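Local coordinates for tyrosyl-tRNA synthetase (Pyrococcus horikoshii, PDB 2CYC), which attaches tyrosine to its cognate tRNA, first activating the amino acid with ATP and then transferring it to the acceptor end of the tRNA, at residues P14-L19 and A186-R191; E22-L27 and K217-H222; L52-K57 and V221-L226. All coordinates share one frame; numbering follows the deposited sequence.

Interaction 1 of 3, residues P14-L19 and A186-R191. With TYR (tyrosine), chain C.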
loop_
_atom_site.group_PDB
_atom_site.type_symbol
_atom_site.label_atom_id
_atom_site.label_comp_id
_atom_site.label_asym_id
_atom_site.label_seq_id
_atom_site.Cartn_x
_atom_site.Cartn_y
_atom_site.Cartn_z
ATOM N N PRO A 14 15.234 -25.860 16.572
ATOM C CA PRO A 14 16.001 -24.767 15.963
ATOM C C PRO A 14 15.664 -23.311 16.320
ATOM O O PRO A 14 16.102 -22.398 15.626
ATOM C CB PRO A 14 15.844 -25.047 14.471
ATOM C CG PRO A 14 14.411 -25.513 14.402
ATOM C CD PRO A 14 14.319 -26.471 15.590
ATOM N N THR A 15 14.889 -23.078 17.370
ATOM C CA THR A 15 14.597 -21.695 17.737
ATOM C C THR A 15 15.930 -20.978 17.959
ATOM O O THR A 15 16.834 -21.522 18.595
ATOM C CB THR A 15 13.800 -21.595 19.046
ATOM O OG1 THR A 15 12.481 -22.109 18.845
ATOM C CG2 THR A 15 13.722 -20.142 19.512
ATOM N N GLU A 16 16.049 -19.765 17.439
ATOM C CA GLU A 16 17.270 -18.991 17.606
ATOM C C GLU A 16 17.000 -17.727 18.413
ATOM O O GLU A 16 17.863 -17.239 19.137
ATOM C CB GLU A 16 17.854 -18.613 16.237
ATOM C CG GLU A 16 19.031 -17.641 16.316
ATOM C CD GLU A 16 19.685 -17.381 14.963
ATOM O OE1 GLU A 16 20.445 -16.393 14.854
ATOM O OE2 GLU A 16 19.447 -18.161 14.013
ATOM N N GLU A 17 15.790 -17.203 18.296
ATOM C CA GLU A 17 15.443 -15.985 19.004
ATOM C C GLU A 17 13.957 -15.927 19.333
ATOM O O GLU A 17 13.119 -16.357 18.540
ATOM C CB GLU A 17 15.817 -14.762 18.141
ATOM C CG GLU A 17 15.463 -13.398 18.754
ATOM C CD GLU A 17 15.715 -12.224 17.802
ATOM O OE1 GLU A 17 16.348 -11.246 18.237
ATOM O OE2 GLU A 17 15.270 -12.259 16.628
ATOM N N VAL A 18 13.644 -15.387 20.506
ATOM C CA VAL A 18 12.261 -15.202 20.910
ATOM C C VAL A 18 12.111 -13.782 21.432
ATOM O O VAL A 18 12.846 -13.370 22.331
ATOM C CB VAL A 18 11.833 -16.177 22.029
ATOM C CG1 VAL A 18 10.395 -15.846 22.483
ATOM C CG2 VAL A 18 11.889 -17.600 21.523
ATOM N N LEU A 19 11.186 -13.025 20.843
ATOM C CA LEU A 19 10.913 -11.660 21.290
ATOM C C LEU A 19 9.483 -11.639 21.845
ATOM O O LEU A 19 8.532 -11.532 21.068
ATOM C CB LEU A 19 11.007 -10.668 20.121
ATOM C CG LEU A 19 12.305 -10.654 19.309
ATOM C CD1 LEU A 19 12.157 -9.758 18.089
ATOM C CD2 LEU A 19 13.449 -10.187 20.200
ATOM N N ALA A 186 8.777 -17.527 12.189
ATOM C CA ALA A 186 9.482 -17.356 10.922
ATOM C C ALA A 186 10.960 -17.668 11.093
ATOM O O ALA A 186 11.434 -17.901 12.206
ATOM C CB ALA A 186 9.334 -15.910 10.412
ATOM N N GLY A 187 11.676 -17.674 9.970
ATOM C CA GLY A 187 13.109 -17.864 10.011
ATOM C C GLY A 187 13.653 -16.494 10.407
ATOM O O GLY A 187 12.966 -15.481 10.227
ATOM N N MET A 188 14.870 -16.461 10.941
ATOM C CA MET A 188 15.528 -15.229 11.387
ATOM C C MET A 188 15.542 -14.050 10.418
ATOM O O MET A 188 15.564 -12.903 10.862
ATOM C CB MET A 188 16.976 -15.526 11.803
ATOM C CG MET A 188 17.145 -15.981 13.241
ATOM S SD MET A 188 16.726 -14.700 14.439
ATOM C CE MET A 188 18.155 -13.629 14.365
ATOM N N ASP A 189 15.529 -14.313 9.113
ATOM C CA ASP A 189 15.562 -13.225 8.139
ATOM C C ASP A 189 14.257 -12.445 8.009
ATOM O O ASP A 189 14.185 -11.456 7.278
ATOM C CB ASP A 189 16.020 -13.729 6.754
ATOM C CG ASP A 189 15.200 -14.910 6.233
ATOM O OD1 ASP A 189 14.175 -15.280 6.834
ATOM O OD2 ASP A 189 15.596 -15.475 5.193
ATOM N N GLN A 190 13.226 -12.884 8.720
ATOM C CA GLN A 190 11.945 -12.195 8.685
ATOM C C GLN A 190 11.743 -11.347 9.938
ATOM O O GLN A 190 10.718 -10.689 10.066
ATOM C CB GLN A 190 10.801 -13.208 8.620
ATOM C CG GLN A 190 10.880 -14.170 7.454
ATOM C CD GLN A 190 10.896 -13.443 6.144
ATOM O OE1 GLN A 190 9.955 -12.713 5.813
ATOM N NE2 GLN A 190 11.968 -13.627 5.383
ATOM N N ARG A 191 12.715 -11.355 10.850
ATOM C CA ARG A 191 12.568 -10.646 12.127
ATOM C C ARG A 191 12.192 -9.176 12.063
ATOM O O ARG A 191 11.504 -8.670 12.954
ATOM C CB ARG A 191 13.827 -10.826 12.999
ATOM C CG ARG A 191 15.039 -9.988 12.583
ATOM C CD ARG A 191 16.237 -10.344 13.455
ATOM N NE ARG A 191 15.967 -10.109 14.871
ATOM C CZ ARG A 191 16.014 -8.913 15.450
ATOM N NH1 ARG A 191 15.746 -8.791 16.743
ATOM N NH2 ARG A 191 16.343 -7.840 14.734
HETATM N N TYR C . 8.260 -12.944 3.679
HETATM C CA TYR C . 8.188 -14.424 3.871
HETATM C C TYR C . 9.310 -15.117 3.100
HETATM O O TYR C . 9.996 -14.433 2.310
HETATM C CB TYR C . 6.825 -14.952 3.397
HETATM C CG TYR C . 5.656 -14.430 4.212
HETATM C CD1 TYR C . 5.558 -14.695 5.578
HETATM C CD2 TYR C . 4.646 -13.671 3.616
HETATM C CE1 TYR C . 4.479 -14.208 6.336
HETATM C CE2 TYR C . 3.566 -13.192 4.356
HETATM C CZ TYR C . 3.488 -13.457 5.712
HETATM O OH TYR C . 2.419 -12.965 6.442
HETATM O OXT TYR C . 9.487 -16.336 3.291
#
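Glu-17 and Arg-191 meet in a salt bridge between strand 15-19, an antiparallel member of the Rossmann-type sheet of this class I synthetase, and the turn that follows strand 183-187. A classic beta bulge puts Glu-16 and Glu-17 side by side opposite His-222 of strand 214-223, which lies between strands 15-19 and 183-187, and both reach toward the turn. Arg-191 starts with CG between the backbone N and the carbonyl carbon (chi1 76°). Arg-191 CB lies 4.2 Å from Glu-17 OE2, and CD approaches that oxygen to 3.8 Å. Arg-191 NE then donates to Glu-17 OE2 at 2.9 Å, almost straight (175°), in the guanidinium plane and on the syn lone pair. Beyond CZ, NH1 of Arg-191 reaches Glu-17 OE1, also at 2.9 Å but more bent (142°), and brushes Leu-19 CD1. This two-nitrogen, side-on grip fixes the carboxylate, whose OE2 is also bonded to His-222 ND1. An alanine in place of Arg-191 would probably leave the Glu-17 charge without its mate and the carboxylate freer to turn. Met-188, flexible enough to bend at chi2 and chi3, lays SD 3.8 Å from Glu-17 CB and its chain across that of Glu-16. One residue before Arg-191, Gln-190 faces the substrate, its OE1 accepting a bond from the amino N of the bound tyrosine at 2.7 Å.

Interaction 2 of 3, residues E22-L27 and K217-H222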
loop_
_atom_site.group_PDB
_atom_site.type_symbol
_atom_site.label_atom_id
_atom_site.label_comp_id
_atom_site.label_asym_id
_atom_site.label_seq_id
_atom_site.Cartn_x
_atom_site.Cartn_y
_atom_site.Cartn_z
ATOM N N GLU A 22 9.755 -13.081 28.221
ATOM C CA GLU A 22 8.897 -12.496 29.234
ATOM C C GLU A 22 7.454 -12.350 28.731
ATOM O O GLU A 22 6.509 -12.666 29.452
ATOM C CB GLU A 22 9.432 -11.127 29.654
ATOM C CG GLU A 22 8.458 -10.344 30.520
ATOM C CD GLU A 22 8.971 -8.957 30.887
ATOM O OE1 GLU A 22 8.175 -8.162 31.425
ATOM O OE2 GLU A 22 10.163 -8.663 30.643
ATOM N N ASN A 23 7.277 -11.873 27.500
ATOM C CA ASN A 23 5.922 -11.704 26.981
ATOM C C ASN A 23 5.279 -13.070 26.730
ATOM O O ASN A 23 4.075 -13.251 26.933
ATOM C CB ASN A 23 5.922 -10.876 25.690
ATOM C CG ASN A 23 4.510 -10.507 25.243
ATOM O OD1 ASN A 23 4.202 -10.494 24.048
ATOM N ND2 ASN A 23 3.649 -10.197 26.206
ATOM N N LEU A 24 6.091 -14.034 26.306
ATOM C CA LEU A 24 5.605 -15.386 26.050
ATOM C C LEU A 24 5.038 -15.976 27.334
ATOM O O LEU A 24 3.944 -16.547 27.346
ATOM C CB LEU A 24 6.752 -16.270 25.538
ATOM C CG LEU A 24 6.466 -17.771 25.398
ATOM C CD1 LEU A 24 5.464 -18.022 24.265
ATOM C CD2 LEU A 24 7.778 -18.506 25.131
ATOM N N ARG A 25 5.801 -15.848 28.416
ATOM C CA ARG A 25 5.387 -16.364 29.713
ATOM C C ARG A 25 4.105 -15.659 30.146
ATOM O O ARG A 25 3.183 -16.281 30.663
ATOM C CB ARG A 25 6.502 -16.138 30.739
ATOM C CG ARG A 25 6.133 -16.510 32.174
ATOM C CD ARG A 25 7.356 -16.381 33.060
ATOM N NE ARG A 25 7.041 -16.427 34.479
ATOM C CZ ARG A 25 7.955 -16.295 35.435
ATOM N NH1 ARG A 25 7.596 -16.343 36.706
ATOM N NH2 ARG A 25 9.232 -16.114 35.111
ATOM N N HIS A 26 4.063 -14.353 29.925
ATOM C CA HIS A 26 2.896 -13.555 30.250
ATOM C C HIS A 26 1.681 -14.125 29.509
ATOM O O HIS A 26 0.625 -14.344 30.108
ATOM C CB HIS A 26 3.147 -12.102 29.833
ATOM C CG HIS A 26 1.969 -11.199 30.028
ATOM N ND1 HIS A 26 1.376 -11.001 31.257
ATOM C CD2 HIS A 26 1.287 -10.425 29.151
ATOM C CE1 HIS A 26 0.380 -10.143 31.128
ATOM N NE2 HIS A 26 0.306 -9.776 29.860
ATOM N N LEU A 27 1.828 -14.372 28.207
ATOM C CA LEU A 27 0.719 -14.922 27.432
ATOM C C LEU A 27 0.254 -16.269 27.986
ATOM O O LEU A 27 -0.942 -16.529 28.053
ATOM C CB LEU A 27 1.098 -15.082 25.957
ATOM C CG LEU A 27 1.428 -13.808 25.173
ATOM C CD1 LEU A 27 1.402 -14.123 23.681
ATOM C CD2 LEU A 27 0.422 -12.717 25.496
ATOM N N LYS A 217 0.850 -7.831 22.552
ATOM C CA LYS A 217 1.907 -7.779 21.562
ATOM C C LYS A 217 2.164 -9.235 21.202
ATOM O O LYS A 217 2.292 -10.085 22.081
ATOM C CB LYS A 217 3.184 -7.168 22.145
ATOM C CG LYS A 217 3.066 -5.681 22.436
ATOM C CD LYS A 217 4.347 -5.107 23.013
ATOM C CE LYS A 217 4.157 -3.627 23.346
ATOM N NZ LYS A 217 5.394 -2.967 23.851
ATOM N N PRO A 218 2.210 -9.552 19.909
ATOM C CA PRO A 218 2.466 -10.953 19.583
ATOM C C PRO A 218 3.906 -11.294 19.949
ATOM O O PRO A 218 4.760 -10.409 20.020
ATOM C CB PRO A 218 2.243 -11.003 18.072
ATOM C CG PRO A 218 2.674 -9.616 17.633
ATOM C CD PRO A 218 2.028 -8.744 18.691
ATOM N N VAL A 219 4.153 -12.575 20.187
ATOM C CA VAL A 219 5.479 -13.078 20.505
ATOM C C VAL A 219 6.092 -13.549 19.183
ATOM O O VAL A 219 5.457 -14.286 18.430
ATOM C CB VAL A 219 5.395 -14.285 21.472
ATOM C CG1 VAL A 219 6.753 -14.949 21.605
ATOM C CG2 VAL A 219 4.900 -13.822 22.838
ATOM N N ALA A 220 7.314 -13.114 18.902
ATOM C CA ALA A 220 8.007 -13.515 17.682
ATOM C C ALA A 220 8.954 -14.667 18.009
ATOM O O ALA A 220 9.711 -14.595 18.980
ATOM C CB ALA A 220 8.801 -12.334 17.114
ATOM N N VAL A 221 8.898 -15.737 17.219
ATOM C CA VAL A 221 9.777 -16.888 17.436
ATOM C C VAL A 221 10.469 -17.165 16.110
ATOM O O VAL A 221 9.825 -17.508 15.111
ATOM C CB VAL A 221 8.981 -18.145 17.928
ATOM C CG1 VAL A 221 9.951 -19.289 18.278
ATOM C CG2 VAL A 221 8.166 -17.779 19.177
ATOM N N HIS A 222 11.791 -17.012 16.113
ATOM C CA HIS A 222 12.593 -17.170 14.905
ATOM C C HIS A 222 13.485 -18.388 14.941
ATOM O O HIS A 222 14.189 -18.637 15.928
ATOM C CB HIS A 222 13.431 -15.903 14.698
ATOM C CG HIS A 222 12.611 -14.652 14.683
ATOM N ND1 HIS A 222 12.945 -13.529 15.413
ATOM C CD2 HIS A 222 11.422 -14.375 14.091
ATOM C CE1 HIS A 222 11.993 -12.620 15.279
ATOM N NE2 HIS A 222 11.058 -13.110 14.483
#
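Val-219 points its side chain at helix 22-27 and fits against Asn-23, Leu-24 and Leu-27, a helix-on-sheet contact of the alpha/beta catalytic domain. Helix 21-30 lies over one face of the central sheet, and its segment runs at 121° to strand 219-222, with the two axes 8.7 Å apart at their closest. Asn-23 and Leu-27, a full turn apart, share a face with the adjacent Leu-24, and the carbonyl oxygen of Asn-23 accepts the N-H of Leu-27; Arg-25 points away from the strand and pairs with Glu-29 instead. Valine suits the strand position: a beta-branched residue presents two methyls close to the backbone, wide enough to touch neighbouring helix residues at once. With Val-219 CG1 anti to the backbone N (chi1 170°), that methyl meets Leu-24 CB at 4.1 Å. The other methyl, Val-219 CG2, sits beside the backbone N and comes up to the helix backbone itself, 3.6 Å from Leu-24 CA. Leu-24 therefore offers the root of its side chain to the strand, and it also packs on Val-10 and Leu-11 of helix 3-11. The chain of Asn-23 slides past Val-219 in the opposite direction, its CG 4.1 Å from Val-219 CG2, and its polar end lies by the carbonyl oxygen of Lys-217. An amide is apt at this polar border, where Lys-217 sends its extended chain away from the helix. Pro-218 points away from the helix and packs on Ala-201. Leu-27 completes the apolar patch, running antiparallel alongside Val-219 so that its CD1 ends 3.6 Å from Val-219 CG2.

Interaction 3 of 3, residues L52-K57 and V221-L226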
loop_
_atom_site.group_PDB
_atom_site.type_symbol
_atom_site.label_atom_id
_atom_site.label_comp_id
_atom_site.label_asym_id
_atom_site.label_seq_id
_atom_site.Cartn_x
_atom_site.Cartn_y
_atom_site.Cartn_z
ATOM N N LEU A 52 11.989 -28.878 7.168
ATOM C CA LEU A 52 12.426 -29.429 8.450
ATOM C C LEU A 52 12.466 -28.476 9.638
ATOM O O LEU A 52 11.964 -28.808 10.707
ATOM C CB LEU A 52 13.792 -30.117 8.294
ATOM C CG LEU A 52 13.849 -31.135 7.150
ATOM C CD1 LEU A 52 15.046 -32.046 7.365
ATOM C CD2 LEU A 52 12.554 -31.961 7.097
ATOM N N MET A 53 13.055 -27.301 9.469
ATOM C CA MET A 53 13.133 -26.367 10.583
ATOM C C MET A 53 11.751 -25.834 10.957
ATOM O O MET A 53 11.395 -25.792 12.132
ATOM C CB MET A 53 14.097 -25.231 10.240
ATOM C CG MET A 53 15.508 -25.732 9.907
ATOM S SD MET A 53 16.357 -26.525 11.323
ATOM C CE MET A 53 15.974 -28.246 11.050
ATOM N N ALA A 54 10.964 -25.428 9.968
ATOM C CA ALA A 54 9.614 -24.939 10.256
ATOM C C ALA A 54 8.781 -26.100 10.813
ATOM O O ALA A 54 8.019 -25.938 11.758
ATOM C CB ALA A 54 8.963 -24.397 8.986
ATOM N N GLY A 55 8.945 -27.273 10.211
ATOM C CA GLY A 55 8.211 -28.447 10.641
ATOM C C GLY A 55 8.522 -28.807 12.072
ATOM O O GLY A 55 7.615 -29.136 12.841
ATOM N N ALA A 56 9.803 -28.752 12.433
ATOM C CA ALA A 56 10.210 -29.055 13.801
ATOM C C ALA A 56 9.531 -28.096 14.788
ATOM O O ALA A 56 8.998 -28.527 15.806
ATOM C CB ALA A 56 11.715 -28.955 13.930
ATOM N N LYS A 57 9.529 -26.797 14.490
ATOM C CA LYS A 57 8.898 -25.850 15.411
ATOM C C LYS A 57 7.382 -26.041 15.477
ATOM O O LYS A 57 6.784 -25.944 16.552
ATOM C CB LYS A 57 9.223 -24.396 15.032
ATOM C CG LYS A 57 10.678 -23.991 15.257
ATOM C CD LYS A 57 11.252 -24.571 16.566
ATOM C CE LYS A 57 10.478 -24.111 17.804
ATOM N NZ LYS A 57 10.913 -24.851 19.025
ATOM N N VAL A 221 8.898 -15.737 17.219
ATOM C CA VAL A 221 9.777 -16.888 17.436
ATOM C C VAL A 221 10.469 -17.165 16.110
ATOM O O VAL A 221 9.825 -17.508 15.111
ATOM C CB VAL A 221 8.981 -18.145 17.928
ATOM C CG1 VAL A 221 9.951 -19.289 18.278
ATOM C CG2 VAL A 221 8.166 -17.779 19.177
ATOM N N HIS A 222 11.791 -17.012 16.113
ATOM C CA HIS A 222 12.593 -17.170 14.905
ATOM C C HIS A 222 13.485 -18.388 14.941
ATOM O O HIS A 222 14.189 -18.637 15.928
ATOM C CB HIS A 222 13.431 -15.903 14.698
ATOM C CG HIS A 222 12.611 -14.652 14.683
ATOM N ND1 HIS A 222 12.945 -13.529 15.413
ATOM C CD2 HIS A 222 11.422 -14.375 14.091
ATOM C CE1 HIS A 222 11.993 -12.620 15.279
ATOM N NE2 HIS A 222 11.058 -13.110 14.483
ATOM N N HIS A 223 13.464 -19.164 13.864
ATOM C CA HIS A 223 14.297 -20.342 13.859
ATOM C C HIS A 223 15.539 -20.136 13.035
ATOM O O HIS A 223 15.583 -19.278 12.160
ATOM C CB HIS A 223 13.524 -21.579 13.382
ATOM C CG HIS A 223 12.981 -21.478 11.993
ATOM N ND1 HIS A 223 11.630 -21.569 11.718
ATOM C CD2 HIS A 223 13.606 -21.394 10.794
ATOM C CE1 HIS A 223 11.449 -21.551 10.409
ATOM N NE2 HIS A 223 12.631 -21.447 9.826
ATOM N N HIS A 224 16.548 -20.932 13.349
ATOM C CA HIS A 224 17.841 -20.890 12.686
ATOM C C HIS A 224 17.723 -21.128 11.177
ATOM O O HIS A 224 16.911 -21.943 10.722
ATOM C CB HIS A 224 18.742 -21.958 13.322
ATOM C CG HIS A 224 20.081 -22.102 12.668
ATOM N ND1 HIS A 224 21.108 -21.203 12.865
ATOM C CD2 HIS A 224 20.567 -23.054 11.837
ATOM C CE1 HIS A 224 22.171 -21.599 12.186
ATOM N NE2 HIS A 224 21.868 -22.720 11.555
ATOM N N LEU A 225 18.525 -20.403 10.403
ATOM C CA LEU A 225 18.526 -20.576 8.954
ATOM C C LEU A 225 19.644 -21.548 8.566
ATOM O O LEU A 225 20.820 -21.244 8.734
ATOM C CB LEU A 225 18.749 -19.231 8.261
ATOM C CG LEU A 225 17.753 -18.102 8.549
ATOM C CD1 LEU A 225 18.199 -16.844 7.795
ATOM C CD2 LEU A 225 16.346 -18.521 8.114
ATOM N N LEU A 226 19.290 -22.728 8.067
ATOM C CA LEU A 226 20.317 -23.685 7.663
ATOM C C LEU A 226 21.107 -23.130 6.471
ATOM O O LEU A 226 20.536 -22.553 5.546
ATOM C CB LEU A 226 19.690 -25.032 7.275
ATOM C CG LEU A 226 19.008 -25.872 8.363
ATOM C CD1 LEU A 226 18.421 -27.129 7.722
ATOM C CD2 LEU A 226 20.015 -26.253 9.443
#
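His-223 lies against Met-53 and Ala-54 where the end of strand 214-223 packs against helix 48-63, a helix-on-sheet layer of the Rossmann-type fold; the HIGH-like signature of class I synthetases lies at the start of this helix. The helix and strand segments run at 140° to one another. Along the strand, Val-221 directs its side chain toward the helix side and rests on Thr-15, whereas His-222 turns to the other face of the sheet, where Glu-17 and His-194 hold its two nitrogens. The next residue faces the helix again. CG of His-223 stands between the backbone N and the carbonyl carbon (chi1 61°), the crowded position, and the ring beyond it is roofed by Met-53, whose CB makes a CH-pi contact 4.2 Å from the ring centroid and 21° off its normal. Farther round the ring, His-223 CE1 lies 4.0 Å from Ala-54 CB, and the small alanine lets the imidazole come close to the helix backbone. Histidine suits this buried spot because its flat ring packs on the helix while ND1 is satisfied by a hydrogen bond with His-185. The aliphatic part of Lys-57 slides past the other way, CG 4.2 Å from His-223 CB. Its ammonium goes on to Asp-60 and to carbonyl oxygens of Leu-9, Val-10 and Lys-12, where the end of helix 3-11 would probably favour a positive charge. After the strand, His-224 presents its carbonyl oxygen to Met-53 while its ring stacks on Tyr-295. Leu-226 returns to the helix side, and Met-53, bent at chi2 and chi3, crosses it at about a right angle, with CG 3.8 Å from Leu-226 CG and SD 4.0 Å from that same carbon.

Overall arrangement
From the N terminus, strand 15-19, helix 21-30 and helix 48-63 come in turn, and each meets its partner more than 160 residues later. Interaction 1 closes first, when the chain leaves strand 183-187; interactions 2 and 3 close afterwards on strand 214-223. Both therefore cross interaction 1, while they share Val-221 and His-222 and both end on strand 214-223, their centres about 17 Å apart. Strand 214-223 sits between strands 15-19 and 183-187. Together the three contacts tie the first strand and two helices to the sheet, with interaction 1 alone holding a residue of the tyrosine pocket.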